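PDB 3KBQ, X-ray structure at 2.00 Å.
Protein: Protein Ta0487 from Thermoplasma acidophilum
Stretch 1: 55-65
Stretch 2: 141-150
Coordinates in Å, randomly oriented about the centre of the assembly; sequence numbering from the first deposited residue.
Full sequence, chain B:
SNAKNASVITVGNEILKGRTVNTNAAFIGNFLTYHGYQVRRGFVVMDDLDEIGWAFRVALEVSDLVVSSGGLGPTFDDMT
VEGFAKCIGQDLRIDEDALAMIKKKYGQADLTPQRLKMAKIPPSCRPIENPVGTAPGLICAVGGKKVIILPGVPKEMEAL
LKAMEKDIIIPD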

# COMPACT_ATOMS: atom_id res chain seq x y z
N ALA B 55 0.92 2.42 10.14
CA ALA B 55 1.12 1.30 9.22
C ALA B 55 1.74 0.12 9.99
O ALA B 55 1.25 -1.00 9.89
CB ALA B 55 2.01 1.74 8.05
N PHE B 56 2.74 0.38 10.81
CA PHE B 56 3.37 -0.71 11.57
C PHE B 56 2.37 -1.35 12.52
O PHE B 56 2.32 -2.56 12.63
CB PHE B 56 4.64 -0.25 12.37
CG PHE B 56 5.91 -0.20 11.55
CD1 PHE B 56 6.52 -1.37 11.10
CD2 PHE B 56 6.49 1.03 11.21
CE1 PHE B 56 7.66 -1.33 10.33
CE2 PHE B 56 7.66 1.09 10.44
CZ PHE B 56 8.26 -0.09 10.00
N ARG B 57 1.58 -0.55 13.23
CA ARG B 57 0.60 -1.11 14.15
C ARG B 57 -0.47 -1.99 13.49
O ARG B 57 -0.74 -3.12 13.92
CB ARG B 57 -0.09 0.02 14.94
CG ARG B 57 0.84 0.79 15.90
CD ARG B 57 1.70 -0.18 16.71
NE ARG B 57 0.90 -1.09 17.53
CZ ARG B 57 0.73 -0.93 18.83
NH1 ARG B 57 1.30 0.11 19.42
NH2 ARG B 57 0.01 -1.81 19.55
N VAL B 58 -1.08 -1.47 12.44
CA VAL B 58 -1.98 -2.31 11.65
C VAL B 58 -1.29 -3.57 11.08
O VAL B 58 -1.85 -4.67 11.22
CB VAL B 58 -2.71 -1.52 10.58
CG1 VAL B 58 -3.73 -2.39 9.92
CG2 VAL B 58 -3.48 -0.37 11.30
N ALA B 59 -0.11 -3.40 10.47
CA ALA B 59 0.59 -4.54 9.94
C ALA B 59 0.77 -5.61 11.01
O ALA B 59 0.54 -6.83 10.76
CB ALA B 59 1.96 -4.11 9.27
N LEU B 60 1.11 -5.17 12.22
CA LEU B 60 1.41 -6.11 13.31
C LEU B 60 0.14 -6.78 13.82
O LEU B 60 0.16 -7.95 14.26
CB LEU B 60 2.14 -5.39 14.44
CG LEU B 60 3.63 -5.11 14.27
CD1 LEU B 60 4.14 -4.07 15.36
CD2 LEU B 60 4.48 -6.42 14.37
N GLU B 61 -0.98 -6.06 13.72
CA GLU B 61 -2.27 -6.63 14.12
C GLU B 61 -2.64 -7.82 13.20
O GLU B 61 -3.26 -8.75 13.64
CB GLU B 61 -3.31 -5.53 13.99
CG GLU B 61 -4.72 -5.94 14.19
CD GLU B 61 -5.68 -4.71 14.06
OE1 GLU B 61 -5.22 -3.53 14.04
OE2 GLU B 61 -6.90 -4.95 13.96
N VAL B 62 -2.28 -7.79 11.93
CA VAL B 62 -2.76 -8.83 11.00
C VAL B 62 -1.68 -9.84 10.54
O VAL B 62 -1.97 -10.81 9.80
CB VAL B 62 -3.42 -8.16 9.76
CG1 VAL B 62 -4.55 -7.25 10.21
CG2 VAL B 62 -2.34 -7.34 8.87
N SER B 63 -0.43 -9.64 10.95
CA SER B 63 0.64 -10.51 10.50
C SER B 63 1.71 -10.71 11.58
O SER B 63 1.87 -9.87 12.46
CB SER B 63 1.26 -9.99 9.18
OG SER B 63 1.83 -8.74 9.40
N ASP B 64 2.44 -11.83 11.49
CA ASP B 64 3.53 -12.11 12.39
C ASP B 64 4.89 -11.72 11.83
O ASP B 64 5.87 -11.76 12.57
CB ASP B 64 3.53 -13.58 12.83
CG ASP B 64 2.44 -13.88 13.88
OD1 ASP B 64 1.61 -12.98 14.23
OD2 ASP B 64 2.44 -15.04 14.37
N LEU B 65 4.95 -11.32 10.57
CA LEU B 65 6.21 -10.83 10.00
C LEU B 65 5.85 -9.61 9.17
O LEU B 65 4.93 -9.65 8.33
CB LEU B 65 6.85 -11.87 9.09
CG LEU B 65 8.00 -11.34 8.18
CD1 LEU B 65 9.19 -10.88 9.01
CD2 LEU B 65 8.46 -12.44 7.25
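Stretch 2 141-150: AVGGKKVIIL

Stretch 2 is a β-hairpin whose second strand packs against the last turns of a helix. Strand 141-142 turns through a type II' turn from Val142 to Lys145, closed by Lys145 N to Val142 O at 2.8 Å and Val142 N to Lys145 O at 3.0 Å; Gly143 takes the positive phi that favours glycine. Strand 145-150 then runs back alongside helix 55-62, their axes 9.8 Å apart at closest approach and their directions 140° apart.

Along the helix, Ala55, Arg57, Val58 and Ala59 stay out of reach, and contact falls to two residues one turn apart. Phe56 (chi1 m) points toward the strand and sets its ring obliquely against alternate residues, CE1 lying 3.6 Å from Val147 CG1 and CZ 4.0 Å from Ile149 CG1. Leu60, also m at chi1, spans the hairpin: its CD2 meets Val147 CG2 at 3.8 Å, while its CD1 reaches Val142 CG1 at 4.3 Å. Glu61 and Val62 point away.

At Ser63 the chain leaves helical phi/psi, and Ser63 OG bonds back to Ala59 O at 2.7 Å. Here one lysine gathers three acceptors. Lys145, m at chi1 and t at chi2 and chi3, brings NZ into hydrogen bonds with Leu60 O at 2.8 Å, Ser63 O at 3.0 Å and Asp64 OD1 at 2.7 Å, the last also a salt bridge. Its aliphatic part is used too, with CD 3.9 Å from Leu60 CD2.

Beyond the helix the backbones pair directly. Asp64 O accepts a nearly straight hydrogen bond from Lys146 N at 3.0 Å, and Leu65 forms a parallel bridge with Lys146, their CA atoms 4.9 Å apart. Leu65 CD1 also packs 4.3 Å from Ile148 CG1. The rule is economical: apolar residues one helical turn apart pack on Val147, with Ile149 and Val142 beside it, a lysine ties down the helix end, and the strand pairing follows at once.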

# COMPACT_ATOMS: atom_id res chain seq x y z
N ALA B 141 12.11 -7.51 17.31
CA ALA B 141 11.09 -8.47 17.78
C ALA B 141 10.06 -7.69 18.60
O ALA B 141 10.42 -6.85 19.44
CB ALA B 141 11.73 -9.58 18.60
N VAL B 142 8.79 -7.91 18.32
CA VAL B 142 7.70 -7.32 19.07
C VAL B 142 6.89 -8.52 19.55
O VAL B 142 6.18 -9.16 18.76
CB VAL B 142 6.83 -6.37 18.18
CG1 VAL B 142 5.74 -5.66 19.03
CG2 VAL B 142 7.67 -5.35 17.47
N GLY B 143 6.97 -8.79 20.85
CA GLY B 143 6.64 -10.13 21.43
C GLY B 143 7.24 -11.21 20.53
O GLY B 143 8.43 -11.20 20.22
N GLY B 144 6.39 -12.09 20.01
CA GLY B 144 6.83 -13.16 19.11
C GLY B 144 6.78 -12.78 17.65
O GLY B 144 6.98 -13.63 16.77
N LYS B 145 6.52 -11.51 17.36
CA LYS B 145 6.43 -11.08 15.95
C LYS B 145 7.77 -10.54 15.50
O LYS B 145 8.56 -10.12 16.32
CB LYS B 145 5.32 -10.03 15.75
CG LYS B 145 3.93 -10.64 15.98
CD LYS B 145 2.82 -9.54 15.98
CE LYS B 145 1.45 -10.18 16.34
NZ LYS B 145 0.64 -10.61 15.14
N LYS B 146 8.03 -10.54 14.20
CA LYS B 146 9.29 -9.95 13.72
C LYS B 146 9.08 -8.82 12.74
O LYS B 146 8.13 -8.84 11.97
CB LYS B 146 10.16 -11.04 13.13
CG LYS B 146 10.73 -11.94 14.25
CD LYS B 146 12.15 -12.45 13.92
CE LYS B 146 12.09 -13.71 13.03
NZ LYS B 146 13.46 -14.25 12.77
N VAL B 147 9.97 -7.84 12.76
CA VAL B 147 9.82 -6.66 11.94
C VAL B 147 11.19 -6.42 11.32
O VAL B 147 12.20 -6.37 12.03
CB VAL B 147 9.40 -5.44 12.75
CG1 VAL B 147 9.25 -4.23 11.82
CG2 VAL B 147 8.05 -5.66 13.45
N ILE B 148 11.23 -6.38 10.01
CA ILE B 148 12.48 -6.11 9.26
C ILE B 148 12.33 -4.73 8.60
O ILE B 148 11.39 -4.52 7.81
CB ILE B 148 12.69 -7.17 8.15
CG1 ILE B 148 12.79 -8.58 8.74
CG2 ILE B 148 13.92 -6.85 7.30
CD1 ILE B 148 14.19 -8.96 9.07
N ILE B 149 13.24 -3.81 8.90
CA ILE B 149 13.11 -2.43 8.43
C ILE B 149 14.31 -2.18 7.51
O ILE B 149 15.46 -2.32 7.96
CB ILE B 149 13.06 -1.46 9.65
CG1 ILE B 149 11.82 -1.74 10.51
CG2 ILE B 149 13.10 0.06 9.21
CD1 ILE B 149 11.86 -0.97 11.87
N LEU B 150 14.03 -1.87 6.23
CA LEU B 150 15.05 -1.87 5.17
C LEU B 150 15.13 -0.50 4.52
O LEU B 150 14.16 0.26 4.59
CB LEU B 150 14.70 -2.90 4.11
CG LEU B 150 14.56 -4.36 4.59
CD1 LEU B 150 14.09 -5.30 3.46
CD2 LEU B 150 15.90 -4.75 5.14